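PDB 5D6A: predicted ATPase of the ABC class from Vibrio vulnificus, which binds the ATP analogue AMP-PNP and probably hydrolyses ATP in a P-loop domain, although its cellular role is not established. Local coordinates for residues A[125-130]-A[539-544]; A[508-513]-A[548-553]; A[96-101]-A[131-136]; A[513-518]-A[543-548]. One frame throughout, in Å; residues are numbered along the deposited sequence.

Interaction 1. Residues A[125-130]-A[539-544]; sequences VLDSTS and DAWFQN
Trp541 brings the NE1, CZ2 and CH2 rim of its indole to Asp127 and Thr129. From CB the side chain leaves with CG between its own backbone N and carbonyl carbon (chi1 66°), and the ring atoms then meet the other loop in sequence. NE1 gives a weak, bent hydrogen bond to Asp127 OD1 at 3.4 Å (142° at the hydrogen), the carboxylate standing nearly perpendicular to the indole. OD1 is also bound by Arg99 NH2 in a salt bridge, so the indole is a secondary partner of this acid. Further round the ring, CZ2 packs against the backbone O of Asp127, and CH2 reaches Thr129 CG2 at 3.6 Å. The same methyl lies 4.0 Å from Phe542 CB, which itself sits over the centre of one indole face. Thr129 OG1 turns to His548 O and Leu551 O. Three turns shape the meeting: an inverse gamma turn centred on Asp127, an ST turn made by Ser128 OG and the amide of Ser130, and a type I turn from Ala540 to Gln543. Together they make a loop-to-loop junction between the N-terminal and C-terminal family regions.

Interaction 2. Residues A[508-513]-A[548-553]; sequences EVNAIG and HGDLAK
The amide of Asn510 passes obliquely by the carboxylate of Asp550, the planes 53° apart, so neither group stacks on the other. Asn510 ND2 lies 3.6 Å from the backbone O of Asp550, without the geometry of a hydrogen bond, while OD1 of the amide accepts a weak hydrogen bond from Ala482 N. The carboxylate oxygens of Asp550 have stronger partners, OD1 in a salt bridge with Arg72 and OD2 in one with Arg143. A third flat group, the carboxylate of Glu508, puts OE1 4.2 Å from the carbonyl O of Lys553, and its OE2 receives the amides of Glu504 and Ser505.

The remaining contacts are made by methyl groups and one carbonyl. Leu551 has CG anti to its carbonyl carbon (chi1 -63°), which carries CD2 onto the helix: that methyl lies 3.6 Å from Asn510 CB and equally near the backbone N of Ala511. Further along, the methyl of Ala552 passes alongside Glu508, CB to CB 4.2 Å. The carbonyl O of Ala552 turns to the helix, where Glu508 CA makes a CA-H...O contact with it at 3.4 Å and Ala511 CB also packs on it. No conventional hydrogen bond joins the two segments, so between them the contact rests on apolar packing and a CH...O contact, while the carboxylates find their main partners outside it.

Interaction 3. Residues A[96-101]-A[131-136]; sequences LGARDF and VLFTEE
Arg99 carries this contact, meeting Val131, Leu132 and Phe133 with successive parts of its chain. The one hydrogen bond across the segments runs from Arg99 NE to the carbonyl O of Val131, 2.9 Å long and nearly straight (165° at the hydrogen), with the acceptor at the guanidinium edge and close to its plane. A bend at chi3 (54°) swings the head group back to that carbonyl. A CH-pi contact comes from lower down the same chain: Arg99 CG stands over one face of Phe133, 3.5 Å from the ring centroid. Van der Waals contacts complete the interface. Ala98 CB borders the Phe133 ring at its edge, 4.1 Å from CE2; Val131 packs CG1 on Arg99 CB at 3.9 Å and its CB beside the backbone O of Arg99; Leu132 CD2 lies 3.5 Å from Arg99 NH2. The axes of helix 96-101 and strand 131-133 approach to 7.9 Å, running roughly antiparallel at 142°. Beyond the segments NH2 binds Ser128 O, and an acid also reaches it. Acceptors at NE and NH2 grip the guanidinium along one side of the head group, which should favour its positive charge and limit its rotation, while the aliphatic part of the chain covers one face of Phe133.

Interaction 4. Residues A[513-518]-A[543-548]; sequences GWVWYQ and QNMPQH
Within the C-terminal region, where the loop leading to helix 556-564 lies along helix 506-519, the contact centres on a CH-pi contact of Pro546 with the indole face of Trp514. Pro546 CG is 3.3 Å from the centroid of the six-membered ring and only 8° off its normal; the neighbouring CD comes over the CD2 and CE3 side of the same ring, 3.4 Å from CE3. His548 joins as an offset edge-to-face partner: its edge is turned to the face of Trp514, with planes at 61° and centroids of the imidazole and the five-membered ring 5.6 Å apart. His548 CD2 lies 4.0 Å from Trp514 NE1, with NE2 as close to CZ2. On the helix itself, Trp514 presents CZ3 to the centre of the Tyr517 ring.

Met545, present as selenomethionine, packs next to the indole. Its side chain is extended beyond CG (chi2 -172°), which brings SE to 4.1 Å from Trp514 CB and CE to 3.5 Å from Val515 CG2. One turn further along the helix, the Gln518 and Asn544 side chains cross at about a right angle, Gln518 NE2 lying 3.0 Å from Asn544 O and also near Met545 CG. The contact is therefore chiefly dispersive, with the polarised CH groups of a proline set on an electron-rich indole and a selenomethionine side chain packed on the helix beside it.

From the N terminus, helix 92-109 comes first, and interaction 3 closes a short loop by returning strand 131-133 to it. The stretch 125-130, inside that loop, instead reaches some 400 residues ahead to 539-544, so interaction 1 crosses interaction 3 and ties the N-terminal to the C-terminal region across the intervening P-loop domain. Within the C-terminal region, interactions 2 and 4 join successive parts of helix 506-519 to 548-553 and 543-548; interaction 4 nests within interaction 2, the two sharing Gly513 and His548. Interaction 1 also crosses interaction 2 and shares Gln543 and Asn544 with interaction 4. Arg99 and Leu551 both touch 125-130, although interactions 2 and 3 do not meet.

Interaction 1. Residues A[125-130]-A[539-544]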
# COMPACT_ATOMS: atom_id res chain seq x y z
N VAL A 125 -6.58 19.21 11.48
CA VAL A 125 -6.79 19.55 12.87
C VAL A 125 -7.69 18.45 13.43
O VAL A 125 -8.89 18.41 13.14
CB VAL A 125 -7.48 20.91 13.02
CG1 VAL A 125 -7.73 21.23 14.49
CG2 VAL A 125 -6.64 22.00 12.36
N LEU A 126 -7.11 17.56 14.22
CA LEU A 126 -7.85 16.43 14.77
C LEU A 126 -8.05 16.55 16.27
O LEU A 126 -7.36 17.29 16.95
CB LEU A 126 -7.10 15.13 14.47
CG LEU A 126 -6.82 14.83 12.99
CD1 LEU A 126 -5.96 13.58 12.87
CD2 LEU A 126 -8.11 14.67 12.20
N ASP A 127 -9.03 15.80 16.78
CA ASP A 127 -9.31 15.74 18.20
C ASP A 127 -8.28 14.76 18.74
O ASP A 127 -8.51 13.56 18.78
CB ASP A 127 -10.75 15.26 18.43
CG ASP A 127 -11.16 15.29 19.89
OD1 ASP A 127 -10.29 15.42 20.77
OD2 ASP A 127 -12.37 15.17 20.16
N SER A 128 -7.13 15.30 19.13
CA SER A 128 -5.98 14.51 19.58
C SER A 128 -5.71 14.52 21.07
O SER A 128 -6.17 15.40 21.79
CB SER A 128 -4.74 15.02 18.86
OG SER A 128 -3.58 14.35 19.30
N THR A 129 -4.93 13.53 21.52
CA THR A 129 -4.53 13.41 22.92
C THR A 129 -3.20 14.10 23.21
O THR A 129 -2.75 14.13 24.35
CB THR A 129 -4.43 11.94 23.37
OG1 THR A 129 -3.46 11.25 22.56
CG2 THR A 129 -5.77 11.25 23.26
N SER A 130 -2.56 14.64 22.18
CA SER A 130 -1.29 15.34 22.37
C SER A 130 -1.52 16.58 23.25
O SER A 130 -0.63 16.97 24.00
CB SER A 130 -0.67 15.72 21.02
OG SER A 130 -1.57 16.49 20.24
N ASP A 539 -17.39 12.14 23.35
CA ASP A 539 -16.71 13.35 23.85
C ASP A 539 -15.60 13.05 24.87
O ASP A 539 -14.54 13.67 24.82
CB ASP A 539 -17.74 14.35 24.40
CG ASP A 539 -17.20 15.78 24.46
OD1 ASP A 539 -15.97 15.96 24.59
OD2 ASP A 539 -18.01 16.72 24.39
N ALA A 540 -15.85 12.13 25.80
CA ALA A 540 -14.83 11.74 26.78
C ALA A 540 -14.14 10.45 26.30
O ALA A 540 -13.72 9.61 27.10
CB ALA A 540 -15.45 11.53 28.15
N TRP A 541 -14.03 10.31 24.97
CA TRP A 541 -13.45 9.13 24.32
C TRP A 541 -12.07 8.70 24.83
O TRP A 541 -11.75 7.51 24.82
CB TRP A 541 -13.34 9.41 22.82
CG TRP A 541 -12.37 10.50 22.47
CD1 TRP A 541 -12.58 11.85 22.57
CD2 TRP A 541 -11.04 10.34 21.96
NE1 TRP A 541 -11.46 12.53 22.16
CE2 TRP A 541 -10.50 11.63 21.78
CE3 TRP A 541 -10.25 9.23 21.65
CZ2 TRP A 541 -9.21 11.84 21.30
CZ3 TRP A 541 -8.97 9.43 21.17
CH2 TRP A 541 -8.46 10.73 21.00
N PHE A 542 -11.26 9.66 25.27
CA PHE A 542 -9.89 9.37 25.71
C PHE A 542 -9.72 8.88 27.15
O PHE A 542 -8.68 8.31 27.47
CB PHE A 542 -9.01 10.62 25.52
CG PHE A 542 -9.45 11.81 26.32
CD1 PHE A 542 -9.07 11.95 27.65
CD2 PHE A 542 -10.24 12.80 25.74
CE1 PHE A 542 -9.47 13.05 28.39
CE2 PHE A 542 -10.65 13.90 26.48
CZ PHE A 542 -10.26 14.02 27.80
N GLN A 543 -10.72 9.09 28.01
CA GLN A 543 -10.58 8.70 29.42
C GLN A 543 -10.39 7.20 29.64
O GLN A 543 -9.67 6.80 30.55
CB GLN A 543 -11.75 9.21 30.28
CG GLN A 543 -13.10 8.56 30.02
CD GLN A 543 -14.18 9.03 30.98
OE1 GLN A 543 -13.92 9.81 31.90
NE2 GLN A 543 -15.40 8.55 30.77
N ASN A 544 -11.02 6.37 28.80
CA ASN A 544 -10.90 4.91 28.95
C ASN A 544 -9.78 4.26 28.13
O ASN A 544 -9.68 3.03 28.07
CB ASN A 544 -12.25 4.23 28.67
CG ASN A 544 -13.27 4.47 29.78
OD1 ASN A 544 -12.96 5.07 30.81
ND2 ASN A 544 -14.49 3.99 29.57

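Interaction 2. Residues A[508-513]-A[548-553]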
# COMPACT_ATOMS: atom_id res chain seq x y z
N GLU A 508 -5.10 7.94 14.72
CA GLU A 508 -6.48 7.43 14.72
C GLU A 508 -6.51 5.91 14.53
O GLU A 508 -7.44 5.25 14.98
CB GLU A 508 -7.42 8.20 13.76
CG GLU A 508 -6.92 8.46 12.35
CD GLU A 508 -7.85 9.36 11.54
OE1 GLU A 508 -9.04 9.48 11.88
OE2 GLU A 508 -7.38 9.95 10.54
N VAL A 509 -5.48 5.35 13.90
CA VAL A 509 -5.39 3.90 13.73
C VAL A 509 -5.12 3.28 15.12
O VAL A 509 -5.70 2.24 15.46
CB VAL A 509 -4.29 3.48 12.73
CG1 VAL A 509 -4.19 1.96 12.65
CG2 VAL A 509 -4.58 4.05 11.36
N ASN A 510 -4.26 3.93 15.90
CA ASN A 510 -3.99 3.46 17.26
C ASN A 510 -5.27 3.56 18.08
O ASN A 510 -5.60 2.64 18.82
CB ASN A 510 -2.88 4.29 17.93
CG ASN A 510 -1.50 3.91 17.44
OD1 ASN A 510 -1.21 2.73 17.20
ND2 ASN A 510 -0.62 4.90 17.33
N ALA A 511 -5.98 4.67 17.91
CA ALA A 511 -7.23 4.87 18.62
C ALA A 511 -8.24 3.79 18.26
O ALA A 511 -8.99 3.33 19.11
CB ALA A 511 -7.80 6.25 18.33
N ILE A 512 -8.24 3.38 16.99
CA ILE A 512 -9.14 2.32 16.53
C ILE A 512 -8.84 1.04 17.31
O ILE A 512 -9.75 0.35 17.78
CB ILE A 512 -9.03 2.07 15.01
CG1 ILE A 512 -9.65 3.24 14.24
CG2 ILE A 512 -9.74 0.79 14.61
CD1 ILE A 512 -9.42 3.20 12.74
N GLY A 513 -7.56 0.74 17.47
CA GLY A 513 -7.14 -0.45 18.21
C GLY A 513 -7.55 -0.38 19.68
O GLY A 513 -7.93 -1.39 20.27
N HIS A 548 -1.82 7.70 26.34
CA HIS A 548 -0.82 7.93 25.30
C HIS A 548 -1.04 9.30 24.65
O HIS A 548 -2.16 9.82 24.65
CB HIS A 548 -0.86 6.86 24.19
CG HIS A 548 -0.64 5.46 24.68
ND1 HIS A 548 0.35 5.13 25.57
CD2 HIS A 548 -1.22 4.30 24.31
CE1 HIS A 548 0.33 3.83 25.79
NE2 HIS A 548 -0.61 3.30 25.03
N GLY A 549 0.03 9.86 24.10
CA GLY A 549 -0.04 11.17 23.44
C GLY A 549 -0.22 11.08 21.93
O GLY A 549 -0.36 12.10 21.26
N ASP A 550 -0.23 9.86 21.40
CA ASP A 550 -0.38 9.64 19.96
C ASP A 550 -1.70 8.93 19.62
O ASP A 550 -1.71 7.85 19.02
CB ASP A 550 0.84 8.90 19.38
CG ASP A 550 1.19 7.64 20.16
OD1 ASP A 550 0.63 7.41 21.25
OD2 ASP A 550 2.06 6.87 19.68
N LEU A 551 -2.80 9.57 20.01
CA LEU A 551 -4.15 9.07 19.75
C LEU A 551 -5.03 10.21 19.25
O LEU A 551 -4.94 11.34 19.74
CB LEU A 551 -4.76 8.48 21.02
CG LEU A 551 -4.08 7.25 21.65
CD1 LEU A 551 -4.70 6.95 23.01
CD2 LEU A 551 -4.18 6.05 20.73
N ALA A 552 -5.88 9.91 18.26
CA ALA A 552 -6.81 10.89 17.68
C ALA A 552 -8.18 10.24 17.52
O ALA A 552 -8.26 9.09 17.06
CB ALA A 552 -6.29 11.37 16.34
N LYS A 553 -9.24 10.95 17.88
CA LYS A 553 -10.59 10.39 17.78
C LYS A 553 -10.90 9.92 16.37
O LYS A 553 -10.88 10.72 15.43
CB LYS A 553 -11.67 11.39 18.22
CG LYS A 553 -13.08 10.83 18.03
CD LYS A 553 -14.20 11.79 18.38
CE LYS A 553 -14.26 12.07 19.87
NZ LYS A 553 -15.47 12.84 20.25

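Interaction 3. Residues A[96-101]-A[131-136]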
# COMPACT_ATOMS: atom_id res chain seq x y z
N LEU A 96 -10.95 23.09 19.87
CA LEU A 96 -10.28 22.06 19.08
C LEU A 96 -9.04 22.65 18.41
O LEU A 96 -7.97 22.04 18.40
CB LEU A 96 -11.23 21.49 18.03
CG LEU A 96 -10.78 20.27 17.24
CD1 LEU A 96 -10.54 19.09 18.16
CD2 LEU A 96 -11.81 19.90 16.18
N GLY A 97 -9.19 23.85 17.87
CA GLY A 97 -8.08 24.55 17.21
C GLY A 97 -7.04 25.00 18.22
O GLY A 97 -5.84 24.90 17.98
N ALA A 98 -7.51 25.52 19.36
CA ALA A 98 -6.62 25.98 20.42
C ALA A 98 -5.69 24.85 20.84
O ALA A 98 -4.48 25.04 20.96
CB ALA A 98 -7.43 26.47 21.61
N ARG A 99 -6.25 23.66 21.05
CA ARG A 99 -5.47 22.48 21.43
C ARG A 99 -4.47 22.12 20.33
O ARG A 99 -3.34 21.70 20.62
CB ARG A 99 -6.40 21.30 21.68
CG ARG A 99 -7.30 21.45 22.90
CD ARG A 99 -8.49 20.50 22.80
NE ARG A 99 -8.06 19.12 22.60
CZ ARG A 99 -8.87 18.13 22.21
NH1 ARG A 99 -10.15 18.36 21.96
NH2 ARG A 99 -8.37 16.91 22.05
N ASP A 100 -4.89 22.26 19.08
CA ASP A 100 -4.04 21.97 17.94
C ASP A 100 -2.91 22.99 17.86
O ASP A 100 -1.75 22.64 17.67
CB ASP A 100 -4.85 22.02 16.64
CG ASP A 100 -4.01 21.71 15.41
OD1 ASP A 100 -3.46 20.60 15.33
OD2 ASP A 100 -3.93 22.58 14.51
N PHE A 101 -3.27 24.27 18.01
CA PHE A 101 -2.30 25.35 17.94
C PHE A 101 -1.24 25.21 19.04
O PHE A 101 -0.06 25.46 18.80
CB PHE A 101 -3.01 26.71 18.05
CG PHE A 101 -2.11 27.89 17.84
CD1 PHE A 101 -1.91 28.40 16.56
CD2 PHE A 101 -1.46 28.49 18.90
CE1 PHE A 101 -1.08 29.49 16.36
CE2 PHE A 101 -0.63 29.58 18.71
CZ PHE A 101 -0.44 30.08 17.43
N VAL A 131 -2.70 17.17 23.14
CA VAL A 131 -3.09 18.32 23.95
C VAL A 131 -4.57 18.18 24.31
O VAL A 131 -5.43 18.18 23.43
CB VAL A 131 -2.85 19.66 23.23
CG1 VAL A 131 -3.33 20.82 24.10
CG2 VAL A 131 -1.38 19.83 22.88
N LEU A 132 -4.86 18.05 25.60
CA LEU A 132 -6.23 17.88 26.08
C LEU A 132 -6.65 18.95 27.08
O LEU A 132 -5.83 19.43 27.86
CB LEU A 132 -6.35 16.52 26.78
CG LEU A 132 -6.13 15.27 25.94
CD1 LEU A 132 -6.04 14.04 26.83
CD2 LEU A 132 -7.24 15.13 24.90
N PHE A 133 -7.93 19.34 27.03
CA PHE A 133 -8.49 20.29 27.99
C PHE A 133 -9.43 19.56 28.94
O PHE A 133 -10.08 18.59 28.56
CB PHE A 133 -9.29 21.44 27.35
CG PHE A 133 -8.47 22.39 26.52
CD1 PHE A 133 -7.16 22.71 26.85
CD2 PHE A 133 -9.07 23.08 25.47
CE1 PHE A 133 -6.44 23.62 26.10
CE2 PHE A 133 -8.36 24.00 24.72
CZ PHE A 133 -7.04 24.27 25.03
N THR A 134 -9.49 20.04 30.17
CA THR A 134 -10.37 19.50 31.20
C THR A 134 -10.89 20.70 31.96
O THR A 134 -10.65 21.84 31.57
CB THR A 134 -9.63 18.55 32.16
OG1 THR A 134 -8.66 19.29 32.91
CG2 THR A 134 -8.93 17.44 31.39
N GLU A 135 -11.61 20.46 33.05
CA GLU A 135 -12.10 21.56 33.87
C GLU A 135 -10.96 22.09 34.74
O GLU A 135 -10.91 23.28 35.05
CB GLU A 135 -13.28 21.11 34.75
CG GLU A 135 -14.51 20.68 33.96
CD GLU A 135 -15.13 21.80 33.13
OE1 GLU A 135 -15.79 21.49 32.12
OE2 GLU A 135 -14.94 22.98 33.49
N GLU A 136 -10.03 21.20 35.10
CA GLU A 136 -8.90 21.56 35.94
C GLU A 136 -7.83 22.34 35.17
O GLU A 136 -7.34 23.35 35.66
CB GLU A 136 -8.26 20.32 36.58
CG GLU A 136 -9.17 19.48 37.46
CD GLU A 136 -10.21 18.68 36.68
OE1 GLU A 136 -10.12 18.62 35.44
OE2 GLU A 136 -11.11 18.10 37.33

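Interaction 4. Residues A[513-518]-A[543-548]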
# COMPACT_ATOMS: atom_id res chain seq x y z
N GLY A 513 -7.56 0.74 17.47
CA GLY A 513 -7.14 -0.45 18.21
C GLY A 513 -7.55 -0.38 19.68
O GLY A 513 -7.93 -1.39 20.27
N TRP A 514 -7.47 0.82 20.26
CA TRP A 514 -7.85 0.97 21.67
C TRP A 514 -9.37 0.99 21.89
O TRP A 514 -9.83 0.83 23.01
CB TRP A 514 -7.12 2.15 22.32
CG TRP A 514 -5.67 1.83 22.49
CD1 TRP A 514 -4.63 2.28 21.73
CD2 TRP A 514 -5.11 0.91 23.43
NE1 TRP A 514 -3.45 1.73 22.16
CE2 TRP A 514 -3.71 0.89 23.21
CE3 TRP A 514 -5.64 0.12 24.46
CZ2 TRP A 514 -2.84 0.11 23.98
CZ3 TRP A 514 -4.78 -0.65 25.23
CH2 TRP A 514 -3.39 -0.65 24.98
N VAL A 515 -10.13 1.18 20.81
CA VAL A 515 -11.59 1.10 20.90
C VAL A 515 -11.93 -0.38 20.94
O VAL A 515 -12.77 -0.81 21.72
CB VAL A 515 -12.29 1.78 19.71
CG1 VAL A 515 -13.77 1.41 19.67
CG2 VAL A 515 -12.10 3.29 19.78
N TRP A 516 -11.25 -1.15 20.09
CA TRP A 516 -11.41 -2.61 20.04
C TRP A 516 -11.14 -3.18 21.43
O TRP A 516 -11.88 -4.03 21.92
CB TRP A 516 -10.42 -3.20 19.04
CG TRP A 516 -10.73 -2.90 17.59
CD1 TRP A 516 -11.57 -1.95 17.10
CD2 TRP A 516 -10.07 -3.48 16.46
NE1 TRP A 516 -11.54 -1.95 15.73
CE2 TRP A 516 -10.62 -2.87 15.31
CE3 TRP A 516 -9.10 -4.46 16.30
CZ2 TRP A 516 -10.23 -3.22 14.02
CZ3 TRP A 516 -8.71 -4.81 15.02
CH2 TRP A 516 -9.27 -4.19 13.89
N TYR A 517 -10.07 -2.69 22.05
CA TYR A 517 -9.67 -3.12 23.39
C TYR A 517 -10.82 -2.95 24.38
O TYR A 517 -11.00 -3.77 25.27
CB TYR A 517 -8.44 -2.33 23.86
CG TYR A 517 -7.94 -2.72 25.24
CD1 TYR A 517 -7.09 -3.81 25.42
CD2 TYR A 517 -8.29 -1.98 26.37
CE1 TYR A 517 -6.63 -4.17 26.68
CE2 TYR A 517 -7.84 -2.32 27.63
CZ TYR A 517 -7.01 -3.42 27.78
OH TYR A 517 -6.55 -3.77 29.03
N GLN A 518 -11.60 -1.88 24.21
CA GLN A 518 -12.73 -1.61 25.09
C GLN A 518 -13.92 -2.51 24.77
O GLN A 518 -14.63 -2.95 25.68
CB GLN A 518 -13.15 -0.14 25.02
CG GLN A 518 -12.10 0.81 25.56
CD GLN A 518 -12.54 2.26 25.54
OE1 GLN A 518 -13.72 2.56 25.35
NE2 GLN A 518 -11.60 3.17 25.74
N GLN A 543 -10.72 9.09 28.01
CA GLN A 543 -10.58 8.70 29.42
C GLN A 543 -10.39 7.20 29.64
O GLN A 543 -9.67 6.80 30.55
CB GLN A 543 -11.75 9.21 30.28
CG GLN A 543 -13.10 8.56 30.02
CD GLN A 543 -14.18 9.03 30.98
OE1 GLN A 543 -13.92 9.81 31.90
NE2 GLN A 543 -15.40 8.55 30.77
N ASN A 544 -11.02 6.37 28.80
CA ASN A 544 -10.90 4.91 28.95
C ASN A 544 -9.78 4.26 28.13
O ASN A 544 -9.68 3.03 28.07
CB ASN A 544 -12.25 4.23 28.67
CG ASN A 544 -13.27 4.47 29.78
OD1 ASN A 544 -12.96 5.07 30.81
ND2 ASN A 544 -14.49 3.99 29.57
N MSE A 545 -8.94 5.07 27.50
CA MSE A 545 -7.81 4.57 26.72
C MSE A 545 -6.56 4.83 27.51
O MSE A 545 -6.56 5.69 28.39
CB MSE A 545 -7.69 5.34 25.41
CG MSE A 545 -8.92 5.16 24.54
SE MSE A 545 -8.59 5.95 22.77
CE MSE A 545 -10.21 5.24 21.91
N PRO A 546 -5.48 4.08 27.22
CA PRO A 546 -4.24 4.36 27.93
C PRO A 546 -3.85 5.82 27.73
O PRO A 546 -4.21 6.42 26.71
CB PRO A 546 -3.21 3.44 27.26
CG PRO A 546 -4.02 2.35 26.66
CD PRO A 546 -5.34 2.95 26.29
N GLN A 547 -3.13 6.39 28.68
CA GLN A 547 -2.75 7.80 28.59
C GLN A 547 -1.61 8.07 27.60
O GLN A 547 -0.56 8.59 27.98
CB GLN A 547 -2.44 8.34 29.99
CG GLN A 547 -3.67 8.30 30.90
CD GLN A 547 -3.38 8.74 32.33
OE1 GLN A 547 -2.25 8.66 32.80
NE2 GLN A 547 -4.43 9.18 33.03
N HIS A 548 -1.82 7.70 26.34
CA HIS A 548 -0.82 7.93 25.30
C HIS A 548 -1.04 9.30 24.65
O HIS A 548 -2.16 9.82 24.65
CB HIS A 548 -0.86 6.86 24.19
CG HIS A 548 -0.64 5.46 24.68
ND1 HIS A 548 0.35 5.13 25.57
CD2 HIS A 548 -1.22 4.30 24.31
CE1 HIS A 548 0.33 3.83 25.79
NE2 HIS A 548 -0.61 3.30 25.03